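Local coordinates for protein Bd3460 (Bdellovibrio bacteriovorus, PDB 5CEC) that binds the predatory endopeptidase Bd3459 as an ankyrin-repeat immunity protein, probably protecting the predator from its own enzyme during prey invasion, at residues L91-N94 with G95-A99. Numbering follows the deposited sequence.
Sequences LKNN and GGETA
The carboxamide of Asn93 is the flat group around which this reversal of the chain is organised: the backbone N of Gly95 lies over one of its faces, 3.3 Å from CG, while OD1 of Asn93 points to the backbone N of Glu97. There OD1 accepts the N-H of Glu97 at 2.9 Å, almost head-on, with a C=O...N angle of 169°. Asn93 CG sits between the backbone N and the carbonyl carbon (chi1 78°), which folds the amide back across the turn instead of out from it. Asn93 ND2 is hydrogen-bonded to Ser393 OG of the Bd3459 chain, the hydroxyl that is also hydrogen-bonded to Glu97 OE1, while Glu97 OE2 accepts from Ala127 N. In the complex, Ser393 OG thus links the amide and the carboxylate.

The backbone supplies the frame. Asn93 to Gly96 form a type I turn, closed by Gly96 N to Asn93 O at 2.9 Å, and Asn93 N donates to Glu97 O at 3.1 Å. Gly96 has the positive phi (78°) that glycine tolerates readily. Flanking the turn, Lys92 and Thr98 lie side by side, Lys92 CG 3.8 Å from Thr98 CG2, and Lys92 CD rests 3.5 Å from Gly96 O. Farther down, where the two arms separate, a water donates to Leu91 O and accepts from Ala99 N. Thr98 occupies the N-cap of helix 99-105, its OG1 in a weak hydrogen bond with Ala101 N. A tight hairpin-like finger leading into a threonine-capped helix is the hallmark of the ankyrin repeat, and here Asn94 at the finger's tip hydrogen-bonds through ND2 to Lys390 O of the Bd3459 chain.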
ATOM      1  N   LEU B  91      -1.660  27.629   0.407  1.00 15.46           N
ATOM      2  CA  LEU B  91      -2.368  27.599   1.688  1.00 15.60           C
ATOM      3  C   LEU B  91      -1.728  26.554   2.585  1.00 15.19           C
ATOM      4  O   LEU B  91      -1.120  25.587   2.118  1.00 15.31           O
ATOM      5  CB  LEU B  91      -3.852  27.356   1.485  1.00 17.36           C
ATOM      6  CG  LEU B  91      -4.568  28.445   0.669  1.00 18.01           C
ATOM      7  CD1 LEU B  91      -5.970  28.020   0.326  1.00 19.27           C
ATOM      8  CD2 LEU B  91      -4.569  29.755   1.431  1.00 19.60           C
ATOM      9  N   LYS B  92      -1.837  26.768   3.891  1.00 15.63           N
ATOM     10  CA  LYS B  92      -1.209  25.920   4.895  1.00 15.56           C
ATOM     11  C   LYS B  92      -2.210  25.453   5.924  1.00 15.93           C
ATOM     12  O   LYS B  92      -3.110  26.207   6.325  1.00 17.66           O
ATOM     13  CB  LYS B  92      -0.082  26.669   5.604  1.00 16.07           C
ATOM     14  CG  LYS B  92       1.085  26.945   4.688  1.00 17.28           C
ATOM     15  CD  LYS B  92       2.065  27.871   5.315  1.00 20.21           C
ATOM     16  CE  LYS B  92       3.213  28.162   4.399  1.00 23.85           C
ATOM     17  NZ  LYS B  92       3.879  29.411   4.855  1.00 27.47           N
ATOM     18  N   ASN B  93      -2.066  24.203   6.350  1.00 15.00           N
ATOM     19  CA  ASN B  93      -2.897  23.704   7.463  1.00 15.29           C
ATOM     20  C   ASN B  93      -2.368  24.183   8.803  1.00 15.12           C
ATOM     21  O   ASN B  93      -1.410  24.940   8.869  1.00 17.49           O
ATOM     22  CB  ASN B  93      -3.018  22.187   7.419  1.00 15.67           C
ATOM     23  CG  ASN B  93      -1.780  21.490   7.944  1.00 14.87           C
ATOM     24  OD1 ASN B  93      -0.675  21.976   7.751  1.00 16.04           O
ATOM     25  ND2 ASN B  93      -1.954  20.388   8.676  1.00 15.18           N
ATOM     26  N   ASN B  94      -2.942  23.667   9.884  1.00 17.13           N
ATOM     27  CA  ASN B  94      -2.459  24.043  11.230  1.00 17.48           C
ATOM     28  C   ASN B  94      -1.042  23.583  11.563  1.00 18.46           C
ATOM     29  O   ASN B  94      -0.394  24.195  12.401  1.00 23.44           O
ATOM     30  CB  ASN B  94      -3.460  23.648  12.325  1.00 17.85           C
ATOM     31  CG  ASN B  94      -3.664  22.143  12.467  1.00 17.77           C
ATOM     32  OD1 ASN B  94      -3.199  21.347  11.657  1.00 17.84           O
ATOM     33  ND2 ASN B  94      -4.415  21.765  13.467  1.00 19.94           N
ATOM     34  N   GLY B  95      -0.536  22.594  10.825  1.00 17.43           N
ATOM     35  CA  GLY B  95       0.839  22.176  10.931  1.00 16.52           C
ATOM     36  C   GLY B  95       1.802  22.969  10.061  1.00 17.19           C
ATOM     37  O   GLY B  95       2.980  22.648   9.993  1.00 18.28           O
ATOM     38  N   GLY B  96       1.302  24.009   9.406  1.00 16.37           N
ATOM     39  CA  GLY B  96       2.147  24.860   8.559  1.00 16.24           C
ATOM     40  C   GLY B  96       2.490  24.313   7.198  1.00 14.73           C
ATOM     41  O   GLY B  96       3.374  24.863   6.534  1.00 16.33           O
ATOM     42  N   GLU B  97       1.793  23.254   6.784  1.00 14.05           N
ATOM     43  CA  GLU B  97       2.132  22.535   5.573  1.00 13.97           C
ATOM     44  C   GLU B  97       1.280  22.899   4.386  1.00 13.77           C
ATOM     45  O   GLU B  97       0.057  22.944   4.459  1.00 14.79           O
ATOM     46  CB  GLU B  97       2.062  21.036   5.825  1.00 14.34           C
ATOM     47  CG  GLU B  97       3.184  20.552   6.735  1.00 14.90           C
ATOM     48  CD  GLU B  97       3.239  19.045   6.909  1.00 14.98           C
ATOM     49  OE1 GLU B  97       2.159  18.418   6.996  1.00 16.10           O
ATOM     50  OE2 GLU B  97       4.371  18.508   6.974  1.00 14.44           O
ATOM     51  N   THR B  98       1.947  23.152   3.267  1.00 13.85           N
ATOM     52  CA  THR B  98       1.270  23.291   1.985  1.00 13.62           C
ATOM     53  C   THR B  98       1.012  21.894   1.400  1.00 13.78           C
ATOM     54  O   THR B  98       1.519  20.857   1.921  1.00 13.82           O
ATOM     55  CB  THR B  98       2.095  24.059   0.961  1.00 14.17           C
ATOM     56  OG1 THR B  98       3.244  23.277   0.633  1.00 14.58           O
ATOM     57  CG2 THR B  98       2.518  25.448   1.480  1.00 14.77           C
ATOM     58  N   ALA B  99       0.202  21.837   0.356  1.00 13.66           N
ATOM     59  CA  ALA B  99      -0.038  20.589  -0.359  1.00 13.86           C
ATOM     60  C   ALA B  99       1.244  19.866  -0.753  1.00 13.79           C
ATOM     61  O   ALA B  99       1.318  18.640  -0.641  1.00 13.67           O
ATOM     62  CB  ALA B  99      -0.908  20.792  -1.604  1.00 14.95           C
TER
HETATM   63  O   HOH W   1      -1.439  24.185  -0.185  1.00 15.10           O